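Local coordinates for ESX secretion system protein EccC (Thermomonospora curvata, PDB 4NH0), which forms part of the ESX (type VII) secretion system that exports EsxA and EsxB, has weak ATPase activity and might be the translocase subunit, at residues F420-F426 / H453-Q459. Numbering follows the deposited sequence.
Sequences FIVLDEF and HLLLASQ
F426 lays one face of its ring over L456: CB of L456 stands 3.7 Å from the ring centroid, a CH-pi contact only 14° off the normal, while the leucine's CD1 reaches the CD2-CE2 side of the ring. CG of F426 lies between the backbone N and the carbonyl carbon (chi1 77°), which folds the ring back over the neighbouring strand. A flat aromatic suits this place, since it can cover L456 and still bring CE1 to CB of S458. With an alanine in place of F426, that side of L456 would probably lose its cover and S458 CB the ring beside it.

At the other end, and on the other side of the sheet, F420 meets L455. Because its CG is anti to the backbone N (chi1 -165°), the ring leans across to the partner strand, bringing CE1 to 3.7 Å from L455 CB and setting CD1 beside the carbonyl oxygen of H453. L455 is branched enough to reach CZ through CD2 and also packs against helix 317-329.

Between these aromatics, 420-424 and 453-458 run parallel, their axes 4.6 Å apart at closest approach, as neighbours in the middle of the parallel part of the P-loop NTPase sheet of FtsK 1, with helix 437-450 on the crossover joining them. Alternate residues do the bonding, as parallel pairing requires: I421 bridges H453 O and L455 N, and L423 bridges L455 O and A457 N.

Beyond the last pair the strands lead toward the predicted nucleotide site. D424, in what is probably the Walker B position, forms a salt bridge with K317 of the predicted P-loop, while OE1 of E425, the inferred catalytic residue, accepts a weak bond from Q459 N at 3.2 Å.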
ATOM      1  N   PHE A 420      16.106  36.407  11.661  1.00 65.62           N
ATOM      2  CA  PHE A 420      17.078  36.859  10.676  1.00 57.61           C
ATOM      3  C   PHE A 420      17.315  35.767   9.643  1.00 55.90           C
ATOM      4  O   PHE A 420      17.793  34.683   9.972  1.00 64.84           O
ATOM      5  CB  PHE A 420      18.395  37.247  11.348  1.00 62.30           C
ATOM      6  CG  PHE A 420      19.316  38.039  10.465  1.00 58.98           C
ATOM      7  CD1 PHE A 420      18.827  38.715   9.360  1.00 62.86           C
ATOM      8  CD2 PHE A 420      20.673  38.100  10.733  1.00 55.76           C
ATOM      9  CE1 PHE A 420      19.672  39.441   8.545  1.00 65.46           C
ATOM     10  CE2 PHE A 420      21.521  38.823   9.920  1.00 63.87           C
ATOM     11  CZ  PHE A 420      21.020  39.494   8.825  1.00 66.95           C
ATOM     12  N   ILE A 421      16.974  36.056   8.393  1.00 57.50           N
ATOM     13  CA  ILE A 421      17.125  35.082   7.322  1.00 57.10           C
ATOM     14  C   ILE A 421      18.289  35.439   6.407  1.00 63.69           C
ATOM     15  O   ILE A 421      18.293  36.492   5.773  1.00 57.95           O
ATOM     16  CB  ILE A 421      15.844  34.967   6.484  1.00 64.45           C
ATOM     17  CG1 ILE A 421      14.649  34.660   7.386  1.00 67.47           C
ATOM     18  CG2 ILE A 421      16.001  33.894   5.422  1.00 55.26           C
ATOM     19  CD1 ILE A 421      13.337  34.567   6.644  1.00 58.24           C
ATOM     20  N   VAL A 422      19.276  34.553   6.349  1.00 60.36           N
ATOM     21  CA  VAL A 422      20.447  34.761   5.509  1.00 55.90           C
ATOM     22  C   VAL A 422      20.453  33.779   4.344  1.00 67.96           C
ATOM     23  O   VAL A 422      20.779  32.606   4.514  1.00 82.08           O
ATOM     24  CB  VAL A 422      21.747  34.606   6.313  1.00 54.63           C
ATOM     25  CG1 VAL A 422      22.943  34.994   5.465  1.00 48.63           C
ATOM     26  CG2 VAL A 422      21.691  35.453   7.572  1.00 53.10           C
ATOM     27  N   LEU A 423      20.086  34.264   3.162  1.00 57.94           N
ATOM     28  CA  LEU A 423      20.039  33.417   1.978  1.00 63.42           C
ATOM     29  C   LEU A 423      21.201  33.739   1.046  1.00 70.83           C
ATOM     30  O   LEU A 423      21.231  34.798   0.420  1.00 79.53           O
ATOM     31  CB  LEU A 423      18.702  33.590   1.249  1.00 61.33           C
ATOM     32  CG  LEU A 423      18.193  32.439   0.374  1.00 62.75           C
ATOM     33  CD1 LEU A 423      16.718  32.629   0.071  1.00 52.38           C
ATOM     34  CD2 LEU A 423      18.979  32.311  -0.920  1.00 68.75           C
ATOM     35  N   ASP A 424      22.156  32.820   0.958  1.00 72.22           N
ATOM     36  CA  ASP A 424      23.309  32.998   0.086  1.00 79.34           C
ATOM     37  C   ASP A 424      22.997  32.496  -1.320  1.00 85.66           C
ATOM     38  O   ASP A 424      22.195  31.577  -1.492  1.00 85.60           O
ATOM     39  CB  ASP A 424      24.529  32.269   0.651  1.00 83.18           C
ATOM     40  CG  ASP A 424      25.839  32.812   0.110  1.00 88.67           C
ATOM     41  OD1 ASP A 424      25.821  33.489  -0.939  1.00 91.38           O
ATOM     42  OD2 ASP A 424      26.890  32.560   0.734  1.00 82.51           O
ATOM     43  N   GLU A 425      23.632  33.111  -2.315  1.00 95.57           N
ATOM     44  CA  GLU A 425      23.475  32.732  -3.718  1.00 85.84           C
ATOM     45  C   GLU A 425      22.023  32.778  -4.181  1.00 83.75           C
ATOM     46  O   GLU A 425      21.559  31.880  -4.883  1.00 93.93           O
ATOM     47  CB  GLU A 425      24.046  31.332  -3.960  1.00 86.54           C
ATOM     48  CG  GLU A 425      25.540  31.230  -3.732  1.00104.91           C
ATOM     49  CD  GLU A 425      26.324  32.187  -4.602  1.00112.95           C
ATOM     50  OE1 GLU A 425      27.439  32.575  -4.197  1.00104.35           O
ATOM     51  OE2 GLU A 425      25.827  32.552  -5.689  1.00 98.96           O
ATOM     52  N   PHE A 426      21.310  33.831  -3.794  1.00 81.77           N
ATOM     53  CA  PHE A 426      19.913  33.980  -4.177  1.00 77.90           C
ATOM     54  C   PHE A 426      19.784  34.291  -5.663  1.00 83.72           C
ATOM     55  O   PHE A 426      18.720  34.107  -6.254  1.00 86.69           O
ATOM     56  CB  PHE A 426      19.243  35.078  -3.352  1.00 85.56           C
ATOM     57  CG  PHE A 426      19.588  36.468  -3.798  1.00 84.54           C
ATOM     58  CD1 PHE A 426      20.812  37.029  -3.481  1.00 90.02           C
ATOM     59  CD2 PHE A 426      18.683  37.218  -4.530  1.00 70.94           C
ATOM     60  CE1 PHE A 426      21.129  38.307  -3.889  1.00 94.83           C
ATOM     61  CE2 PHE A 426      18.994  38.496  -4.941  1.00 73.14           C
ATOM     62  CZ  PHE A 426      20.218  39.042  -4.619  1.00 87.46           C
ATOM     63  N   HIS A 453      13.717  39.626   9.424  1.00 69.47           N
ATOM     64  CA  HIS A 453      14.726  40.379   8.691  1.00 67.00           C
ATOM     65  C   HIS A 453      15.441  39.496   7.677  1.00 64.45           C
ATOM     66  O   HIS A 453      15.862  38.385   7.993  1.00 67.74           O
ATOM     67  CB  HIS A 453      15.733  41.002   9.656  1.00 79.46           C
ATOM     68  CG  HIS A 453      15.111  41.907  10.673  1.00 67.54           C
ATOM     69  ND1 HIS A 453      14.885  43.246  10.437  1.00 70.65           N
ATOM     70  CD2 HIS A 453      14.661  41.665  11.926  1.00 75.33           C
ATOM     71  CE1 HIS A 453      14.326  43.790  11.503  1.00 74.22           C
ATOM     72  NE2 HIS A 453      14.179  42.852  12.420  1.00 81.89           N
ATOM     73  N   LEU A 454      15.574  40.003   6.456  1.00 66.36           N
ATOM     74  CA  LEU A 454      16.177  39.241   5.371  1.00 63.80           C
ATOM     75  C   LEU A 454      17.528  39.813   4.960  1.00 75.39           C
ATOM     76  O   LEU A 454      17.743  41.023   5.007  1.00 72.06           O
ATOM     77  CB  LEU A 454      15.235  39.209   4.164  1.00 63.61           C
ATOM     78  CG  LEU A 454      15.703  38.458   2.916  1.00 69.62           C
ATOM     79  CD1 LEU A 454      15.969  36.996   3.234  1.00 68.42           C
ATOM     80  CD2 LEU A 454      14.683  38.589   1.798  1.00 55.58           C
ATOM     81  N   LEU A 455      18.440  38.931   4.567  1.00 76.51           N
ATOM     82  CA  LEU A 455      19.723  39.341   4.017  1.00 62.87           C
ATOM     83  C   LEU A 455      20.065  38.498   2.796  1.00 64.62           C
ATOM     84  O   LEU A 455      20.479  37.347   2.922  1.00 72.47           O
ATOM     85  CB  LEU A 455      20.830  39.225   5.064  1.00 60.68           C
ATOM     86  CG  LEU A 455      22.232  39.577   4.566  1.00 56.73           C
ATOM     87  CD1 LEU A 455      22.262  40.989   4.008  1.00 61.44           C
ATOM     88  CD2 LEU A 455      23.257  39.416   5.674  1.00 38.67           C
ATOM     89  N   LEU A 456      19.881  39.076   1.615  1.00 66.98           N
ATOM     90  CA  LEU A 456      20.169  38.377   0.371  1.00 64.50           C
ATOM     91  C   LEU A 456      21.628  38.548  -0.026  1.00 69.18           C
ATOM     92  O   LEU A 456      22.100  39.666  -0.225  1.00 76.73           O
ATOM     93  CB  LEU A 456      19.255  38.873  -0.747  1.00 67.99           C
ATOM     94  CG  LEU A 456      17.760  38.660  -0.510  1.00 66.64           C
ATOM     95  CD1 LEU A 456      16.947  39.194  -1.676  1.00 59.36           C
ATOM     96  CD2 LEU A 456      17.468  37.188  -0.277  1.00 69.15           C
ATOM     97  N   ALA A 457      22.338  37.433  -0.137  1.00 77.33           N
ATOM     98  CA  ALA A 457      23.747  37.459  -0.501  1.00 70.76           C
ATOM     99  C   ALA A 457      24.003  36.622  -1.746  1.00 86.73           C
ATOM    100  O   ALA A 457      23.438  35.542  -1.904  1.00 99.07           O
ATOM    101  CB  ALA A 457      24.602  36.966   0.653  1.00 77.46           C
ATOM    102  N   SER A 458      24.855  37.128  -2.629  1.00 91.46           N
ATOM    103  CA  SER A 458      25.202  36.403  -3.843  1.00 90.87           C
ATOM    104  C   SER A 458      26.636  36.669  -4.272  1.00 85.42           C
ATOM    105  O   SER A 458      27.196  37.727  -3.991  1.00 83.28           O
ATOM    106  CB  SER A 458      24.253  36.772  -4.982  1.00 93.51           C
ATOM    107  OG  SER A 458      24.705  36.216  -6.204  1.00101.41           O
ATOM    108  N   GLN A 459      27.223  35.693  -4.955  1.00 89.69           N
ATOM    109  CA  GLN A 459      28.552  35.843  -5.524  1.00 89.69           C
ATOM    110  C   GLN A 459      28.534  36.885  -6.633  1.00 78.12           C
ATOM    111  O   GLN A 459      29.437  37.713  -6.738  1.00 93.44           O
ATOM    112  CB  GLN A 459      29.057  34.504  -6.060  1.00 88.33           C
ATOM    113  CG  GLN A 459      30.434  34.551  -6.686  1.00 97.15           C
ATOM    114  CD  GLN A 459      30.892  33.187  -7.158  1.00110.91           C
ATOM    115  OE1 GLN A 459      30.912  32.227  -6.387  1.00114.92           O
ATOM    116  NE2 GLN A 459      31.258  33.092  -8.431  1.00120.96           N
TER